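Local atomic coordinates of Poly(Beta-D-mannuronate) lyase (PDB entry 7O79), a protein that probably cleaves the mannuronate-rich chains of alginate as a polysaccharide lyase of family 6, built as a parallel beta-helix. Residues I24-P28 with G29-D33; I258-G262 with Q263-V267; V397-N400 with G401-P404. All blocks are in the same frame, centred on the assembly; numbering follows the deposited sequence.

Contact 1 (I24-P28 with G29-D33)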
loop_
_atom_site.group_PDB
_atom_site.type_symbol
_atom_site.label_atom_id
_atom_site.label_comp_id
_atom_site.label_asym_id
_atom_site.label_seq_id
_atom_site.Cartn_x
_atom_site.Cartn_y
_atom_site.Cartn_z
ATOM N N ILE A 24 13.140 20.417 20.320
ATOM C CA ILE A 24 12.160 21.494 20.417
ATOM C C ILE A 24 10.893 20.880 20.997
ATOM O O ILE A 24 10.336 19.935 20.422
ATOM C CB ILE A 24 11.906 22.142 19.046
ATOM C CG1 ILE A 24 13.232 22.573 18.425
ATOM C CG2 ILE A 24 10.957 23.343 19.167
ATOM C CD1 ILE A 24 13.143 22.995 16.935
ATOM N N LEU A 25 10.465 21.385 22.154
ATOM C CA LEU A 25 9.406 20.788 22.959
ATOM C C LEU A 25 8.200 21.719 22.968
ATOM O O LEU A 25 8.289 22.842 23.481
ATOM C CB LEU A 25 9.885 20.537 24.392
ATOM C CG LEU A 25 11.198 19.788 24.685
ATOM C CD1 LEU A 25 11.320 19.491 26.174
ATOM C CD2 LEU A 25 11.326 18.510 23.892
ATOM N N MET A 26 7.074 21.252 22.417
ATOM C CA MET A 26 5.869 22.070 22.337
ATOM C C MET A 26 5.011 21.933 23.593
ATOM O O MET A 26 4.803 20.833 24.113
ATOM C CB MET A 26 5.029 21.714 21.107
ATOM C CG MET A 26 5.721 21.990 19.770
ATOM S SD MET A 26 5.025 21.081 18.363
ATOM C CE MET A 26 3.772 22.240 17.794
ATOM N N GLN A 27 4.496 23.068 24.071
ATOM C CA GLN A 27 3.660 23.057 25.262
ATOM C C GLN A 27 2.274 22.479 24.956
ATOM O O GLN A 27 1.775 22.597 23.833
ATOM C CB GLN A 27 3.530 24.469 25.832
ATOM C CG GLN A 27 4.827 25.019 26.398
ATOM C CD GLN A 27 5.095 24.513 27.806
ATOM O OE1 GLN A 27 4.165 24.200 28.559
ATOM N NE2 GLN A 27 6.371 24.437 28.171
ATOM N N PRO A 28 1.635 21.848 25.940
ATOM C CA PRO A 28 0.332 21.221 25.691
ATOM C C PRO A 28 -0.735 22.252 25.371
ATOM O O PRO A 28 -0.670 23.410 25.794
ATOM C CB PRO A 28 0.008 20.496 27.006
ATOM C CG PRO A 28 1.208 20.579 27.843
ATOM C CD PRO A 28 2.105 21.649 27.320
ATOM N N GLY A 29 -1.731 21.810 24.612
ATOM C CA GLY A 29 -2.877 22.613 24.270
ATOM C C GLY A 29 -3.171 22.521 22.796
ATOM O O GLY A 29 -2.649 21.657 22.081
ATOM N N GLU A 30 -4.009 23.444 22.328
ATOM C CA GLU A 30 -4.435 23.491 20.935
ATOM C C GLU A 30 -3.606 24.505 20.157
ATOM O O GLU A 30 -3.475 25.664 20.569
ATOM C CB GLU A 30 -5.921 23.826 20.843
ATOM C CG GLU A 30 -6.382 24.209 19.459
ATOM C CD GLU A 30 -7.885 24.117 19.309
ATOM O OE1 GLU A 30 -8.551 23.752 20.301
ATOM O OE2 GLU A 30 -8.392 24.399 18.200
ATOM N N TRP A 31 -3.048 24.064 19.033
ATOM C CA TRP A 31 -2.245 24.902 18.145
ATOM C C TRP A 31 -3.030 25.058 16.846
ATOM O O TRP A 31 -3.041 24.145 16.013
ATOM C CB TRP A 31 -0.874 24.276 17.884
ATOM C CG TRP A 31 0.081 24.233 19.054
ATOM C CD1 TRP A 31 -0.077 23.551 20.232
ATOM C CD2 TRP A 31 1.366 24.870 19.133
ATOM N NE1 TRP A 31 1.024 23.735 21.035
ATOM C CE2 TRP A 31 1.921 24.545 20.382
ATOM C CE3 TRP A 31 2.094 25.688 18.267
ATOM C CZ2 TRP A 31 3.171 25.015 20.788
ATOM C CZ3 TRP A 31 3.344 26.152 18.674
ATOM C CH2 TRP A 31 3.859 25.825 19.920
ATOM N N LYS A 32 -3.671 26.215 16.664
ATOM C CA LYS A 32 -4.580 26.434 15.543
ATOM C C LYS A 32 -3.854 27.017 14.339
ATOM O O LYS A 32 -3.081 27.968 14.476
ATOM C CB LYS A 32 -5.721 27.370 15.951
ATOM C CG LYS A 32 -7.082 26.929 15.447
ATOM N N ASP A 33 -4.119 26.450 13.160
ATOM C CA ASP A 33 -3.633 26.981 11.881
ATOM C C ASP A 33 -2.117 27.178 11.865
ATOM O O ASP A 33 -1.609 28.230 11.469
ATOM C CB ASP A 33 -4.338 28.295 11.520
ATOM C CG ASP A 33 -5.854 28.184 11.555
ATOM O OD1 ASP A 33 -6.388 27.199 11.014
ATOM O OD2 ASP A 33 -6.517 29.098 12.091
#
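Trp31 NE1 donates to the backbone oxygen Gln27 O over 3.1 Å, and the bond is almost straight, with an N-H...O angle of 170°. The oxygen lies in the plane of the indole, at its edge, and the nitrogen meets it nearly head-on in line with the carbonyl. The bond spans the short turn at Gln27 and Pro28, which joins strand 23-26 to strand 29-32. Gly29 takes a positive phi of 133°, a conformation in which a beta carbon would be jammed against the carbonyl oxygen of Pro28.

Met26 covers one face of the same indole. Its chain bends at chi3 (90°), which folds the terminal methyl over the ring, and CE sits 3.7 Å from the centroid of the six-membered ring of Trp31 in a CH-pi contact. The sulfur follows at a greater height, a Met-aromatic contact, while Met26 CB touches Trp31 CZ2 at 3.8 Å. Leu11 of helix 8-17 and Val58 of strand 58-62 touch both side chains.

The indole is thus held in two ways: the bond at its edge satisfies its one polar atom, and the methionine packs on its apolar face, so a largely hydrophobic ring can be buried beside a turn.

Contact 2 (I258-G262 with Q263-V267)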
loop_
_atom_site.group_PDB
_atom_site.type_symbol
_atom_site.label_atom_id
_atom_site.label_comp_id
_atom_site.label_asym_id
_atom_site.label_seq_id
_atom_site.Cartn_x
_atom_site.Cartn_y
_atom_site.Cartn_z
ATOM N N ILE A 258 -5.174 -10.918 -2.421
ATOM C CA ILE A 258 -4.004 -10.365 -3.088
ATOM C C ILE A 258 -4.231 -10.394 -4.595
ATOM O O ILE A 258 -4.768 -11.368 -5.135
ATOM C CB ILE A 258 -2.733 -11.141 -2.668
ATOM C CG1 ILE A 258 -2.511 -10.983 -1.158
ATOM C CG2 ILE A 258 -1.515 -10.688 -3.440
ATOM C CD1 ILE A 258 -1.630 -12.062 -0.518
ATOM N N ARG A 259 -3.839 -9.310 -5.268
ATOM C CA ARG A 259 -3.994 -9.194 -6.713
ATOM C C ARG A 259 -2.743 -8.586 -7.336
ATOM O O ARG A 259 -2.245 -7.559 -6.861
ATOM C CB ARG A 259 -5.216 -8.355 -7.060
ATOM C CG ARG A 259 -5.194 -7.828 -8.467
ATOM C CD ARG A 259 -6.585 -7.496 -8.959
ATOM N NE ARG A 259 -7.096 -6.202 -8.510
ATOM C CZ ARG A 259 -6.889 -5.034 -9.122
ATOM N NH1 ARG A 259 -6.104 -4.956 -10.195
ATOM N NH2 ARG A 259 -7.459 -3.928 -8.648
ATOM N N LEU A 260 -2.230 -9.221 -8.400
ATOM C CA LEU A 260 -0.982 -8.785 -9.016
ATOM C C LEU A 260 -1.127 -8.624 -10.521
ATOM O O LEU A 260 -1.766 -9.450 -11.186
ATOM C CB LEU A 260 0.179 -9.778 -8.791
ATOM C CG LEU A 260 0.991 -9.794 -7.495
ATOM C CD1 LEU A 260 1.700 -8.445 -7.283
ATOM C CD2 LEU A 260 0.154 -10.192 -6.318
ATOM N N ALA A 261 -0.475 -7.589 -11.053
ATOM C CA ALA A 261 0.010 -7.568 -12.434
ATOM C C ALA A 261 1.534 -7.494 -12.409
ATOM O O ALA A 261 2.121 -6.962 -11.460
ATOM C CB ALA A 261 -0.555 -6.373 -13.212
ATOM N N GLY A 262 2.184 -8.030 -13.445
ATOM C CA GLY A 262 3.613 -7.834 -13.609
ATOM C C GLY A 262 4.432 -9.074 -13.272
ATOM O O GLY A 262 3.915 -10.125 -12.884
ATOM N N GLN A 263 5.747 -8.925 -13.428
ATOM C CA GLN A 263 6.625 -10.081 -13.442
ATOM C C GLN A 263 7.542 -10.104 -12.225
ATOM O O GLN A 263 7.862 -9.065 -11.639
ATOM C CB GLN A 263 7.453 -10.128 -14.732
ATOM C CG GLN A 263 8.483 -9.018 -14.868
ATOM C CD GLN A 263 9.260 -9.107 -16.190
ATOM O OE1 GLN A 263 8.729 -8.782 -17.259
ATOM N NE2 GLN A 263 10.513 -9.552 -16.116
ATOM N N GLY A 264 7.940 -11.319 -11.848
ATOM C CA GLY A 264 8.976 -11.510 -10.858
ATOM C C GLY A 264 8.549 -11.344 -9.423
ATOM O O GLY A 264 9.423 -11.243 -8.552
ATOM N N HIS A 265 7.246 -11.303 -9.145
ATOM C CA HIS A 265 6.765 -11.102 -7.783
ATOM C C HIS A 265 7.031 -12.323 -6.914
ATOM O O HIS A 265 7.142 -13.449 -7.407
ATOM C CB HIS A 265 5.265 -10.793 -7.785
ATOM C CG HIS A 265 4.909 -9.592 -8.596
ATOM N ND1 HIS A 265 5.575 -8.392 -8.477
ATOM C CD2 HIS A 265 4.003 -9.425 -9.592
ATOM C CE1 HIS A 265 5.052 -7.518 -9.323
ATOM N NE2 HIS A 265 4.102 -8.122 -10.014
ATOM N N HIS A 266 7.146 -12.073 -5.605
ATOM C CA HIS A 266 7.276 -13.100 -4.571
ATOM C C HIS A 266 6.092 -12.926 -3.642
ATOM O O HIS A 266 5.996 -11.913 -2.939
ATOM C CB HIS A 266 8.590 -12.961 -3.790
ATOM C CG HIS A 266 9.803 -13.369 -4.563
ATOM N ND1 HIS A 266 11.072 -13.317 -4.031
ATOM C CD2 HIS A 266 9.945 -13.833 -5.830
ATOM C CE1 HIS A 266 11.943 -13.731 -4.937
ATOM N NE2 HIS A 266 11.284 -14.060 -6.032
ATOM N N VAL A 267 5.176 -13.879 -3.658
ATOM C CA VAL A 267 3.961 -13.799 -2.863
ATOM C C VAL A 267 3.939 -15.071 -2.031
ATOM O O VAL A 267 3.539 -16.128 -2.521
ATOM C CB VAL A 267 2.701 -13.652 -3.728
ATOM C CG1 VAL A 267 1.458 -13.743 -2.884
ATOM C CG2 VAL A 267 2.726 -12.320 -4.449
HETATM O O HOH W 1 4.836 -12.300 -11.336
#
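Strand 255-260 runs into a bend at Ala261-Gly264 and returns as strand 266-273, so that the two halves, 258-262 and 263-267, point in nearly opposite directions, 158° apart. The CA atoms of Ile258 and Val267 lie 8.7 Å from each other, and side chains, not strand pairing, fill the space between.

His265 reaches back across the bend. Its NE2 donates to Ala261 O over 2.7 Å; the oxygen lies close to the imidazole plane, whereas the nitrogen stands above the carbonyl plane. The other ring nitrogen, ND1, accepts from the backbone N of Asn240, so both ring nitrogens are engaged and the imidazole cannot turn freely. Over one face lies Leu260 CD1, 3.6 Å from the ring centroid in a CH-pi contact. On the opposite face sits Gln263 O. Leu260 CG stands anti to the carbonyl carbon (chi1 -82°), and chi2 (-61°) sends CD1 to the imidazole and CD2 to Val267 CG2 at 3.8 Å. Farther from the bend, Ile258 CD1 meets Val267 CG1 at 4.2 Å. A water donates to Gly262 O over 2.8 Å and weakly accepts from His265 N. Replacing His265 by an alanine is likely to leave Ala261 O and Asn240 N without their side-chain partner and to open a gap beside Leu260 CD1.

Gly262, at a positive phi, has no room for a beta carbon, which would be jammed against the carbonyl oxygen of Ala261 and would crowd His265 NE2. Tyr320 of strand 319-328 touches Leu260, His265 and Val267, and Ile242 of strand 241-248 touches Ile258 and Leu260. Inward-facing aliphatic residues from successive turns, with a tight bend between two parallel sheets, are characteristic of the right-handed parallel beta-helix of the pectate lyase-like clan.

Contact 3 (V397-N400 with G401-P404)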
loop_
_atom_site.group_PDB
_atom_site.type_symbol
_atom_site.label_atom_id
_atom_site.label_comp_id
_atom_site.label_asym_id
_atom_site.label_seq_id
_atom_site.Cartn_x
_atom_site.Cartn_y
_atom_site.Cartn_z
ATOM N N VAL A 397 -6.726 -28.564 -1.423
ATOM C CA VAL A 397 -8.068 -27.997 -1.335
ATOM C C VAL A 397 -8.861 -28.776 -0.295
ATOM O O VAL A 397 -9.111 -29.979 -0.466
ATOM C CB VAL A 397 -8.786 -28.017 -2.694
ATOM C CG1 VAL A 397 -10.143 -27.351 -2.571
ATOM C CG2 VAL A 397 -7.933 -27.311 -3.762
ATOM N N TYR A 398 -9.267 -28.083 0.767
ATOM C CA TYR A 398 -10.062 -28.651 1.844
ATOM C C TYR A 398 -11.550 -28.492 1.602
ATOM O O TYR A 398 -11.997 -27.554 0.943
ATOM C CB TYR A 398 -9.729 -27.996 3.182
ATOM C CG TYR A 398 -8.412 -28.422 3.772
ATOM C CD1 TYR A 398 -7.218 -27.900 3.309
ATOM C CD2 TYR A 398 -8.363 -29.371 4.782
ATOM C CE1 TYR A 398 -6.009 -28.289 3.861
ATOM C CE2 TYR A 398 -7.159 -29.774 5.335
ATOM C CZ TYR A 398 -5.987 -29.235 4.872
ATOM O OH TYR A 398 -4.791 -29.627 5.431
ATOM N N ASP A 399 -12.321 -29.424 2.162
ATOM C CA ASP A 399 -13.754 -29.224 2.313
ATOM C C ASP A 399 -13.947 -27.978 3.169
ATOM O O ASP A 399 -13.387 -27.875 4.262
ATOM C CB ASP A 399 -14.392 -30.461 2.970
ATOM C CG ASP A 399 -15.889 -30.330 3.171
ATOM O OD1 ASP A 399 -16.459 -29.222 3.048
ATOM O OD2 ASP A 399 -16.519 -31.363 3.454
ATOM N N ASN A 400 -14.698 -27.001 2.655
ATOM C CA ASN A 400 -14.912 -25.790 3.434
ATOM C C ASN A 400 -15.685 -26.040 4.721
ATOM O O ASN A 400 -15.610 -25.219 5.639
ATOM C CB ASN A 400 -15.610 -24.740 2.586
ATOM C CG ASN A 400 -15.347 -23.347 3.081
ATOM O OD1 ASN A 400 -14.218 -22.880 3.052
ATOM N ND2 ASN A 400 -16.404 -22.645 3.481
ATOM N N GLY A 401 -16.413 -27.141 4.814
ATOM C CA GLY A 401 -17.084 -27.492 6.046
ATOM C C GLY A 401 -16.249 -28.340 6.976
ATOM O O GLY A 401 -16.755 -28.763 8.023
ATOM N N ALA A 402 -14.982 -28.618 6.616
ATOM C CA ALA A 402 -14.093 -29.442 7.436
ATOM C C ALA A 402 -12.635 -28.969 7.343
ATOM O O ALA A 402 -11.730 -29.790 7.163
ATOM C CB ALA A 402 -14.194 -30.918 7.025
ATOM N N GLU A 403 -12.397 -27.658 7.456
ATOM C CA GLU A 403 -11.114 -26.968 7.294
ATOM C C GLU A 403 -10.035 -27.400 8.288
ATOM O O GLU A 403 -10.341 -28.036 9.307
ATOM C CB GLU A 403 -11.345 -25.451 7.363
ATOM C CG GLU A 403 -11.778 -24.816 6.036
ATOM C CD GLU A 403 -12.459 -23.458 6.211
ATOM O OE1 GLU A 403 -13.635 -23.349 5.815
ATOM O OE2 GLU A 403 -11.892 -22.530 6.827
ATOM N N PRO A 404 -8.761 -27.065 8.011
ATOM C CA PRO A 404 -7.645 -27.609 8.809
ATOM C C PRO A 404 -7.732 -27.333 10.297
ATOM O O PRO A 404 -7.205 -28.133 11.084
ATOM C CB PRO A 404 -6.427 -26.913 8.191
ATOM C CG PRO A 404 -6.814 -26.750 6.770
ATOM C CD PRO A 404 -8.254 -26.326 6.837
#
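Asp399 and Gly401 meet through a short bond, Gly401 N to Asp399 OD1 at 2.7 Å, in which the donor comes from above the carboxylate plane. With CG anti to the backbone N (chi1 180°), the carboxylate of Asp399 lies beside its own carbonyl carbon and reaches the N-H two residues on, which is an Asx turn. The same residue opens a type I beta turn, closed by Ala402 N donating to Asp399 O over 2.9 Å with an N-H...O angle of 159°; here too the donor stands well above the carbonyl plane.

On another part of the loop, the pyrrolidine of Pro404 lies over one face of Tyr398, its CG above the centre of the ring in a CH-pi contact. Asn400 and Glu403 run side by side and point the same way, their amide and carboxylate planes 29° apart.

Beyond the turn, the Asn400 amide is fixed from both ends: OD1 bonds to Ser363 OG and ND2 to Asn327 OD1. The second carboxylate oxygen of Glu403 makes a long, weak ion pair with Arg273.

The loop follows strand 391-397 and lies at the surface, against two earlier strands. Tyr398 rests on Ile361 of strand 356-364, and Pro404 touches Leu326 of strand 319-328, which Glu403 also meets.

Overall arrangement
The three contacts follow one another along the chain, from the N-terminal end of the beta-helix to its later turns. Contact 1 lies by that end, beside helix 8-17; contact 2 is a buried bend between strands 255-260 and 266-273; contact 3 is a surface loop after strand 391-397. Centres of contacts 1 and 2 are 45 Å apart and those of contacts 1 and 3 are 55 Å apart, with contact 1 across the chain's centre from both. Contacts 2 and 3 are closer, their centres 26 Å and their nearest atoms about 16 Å apart, without touching. Strand 319-328 links them, its Tyr320 packing on contact 2 and its Leu326 and Asn327 meeting contact 3.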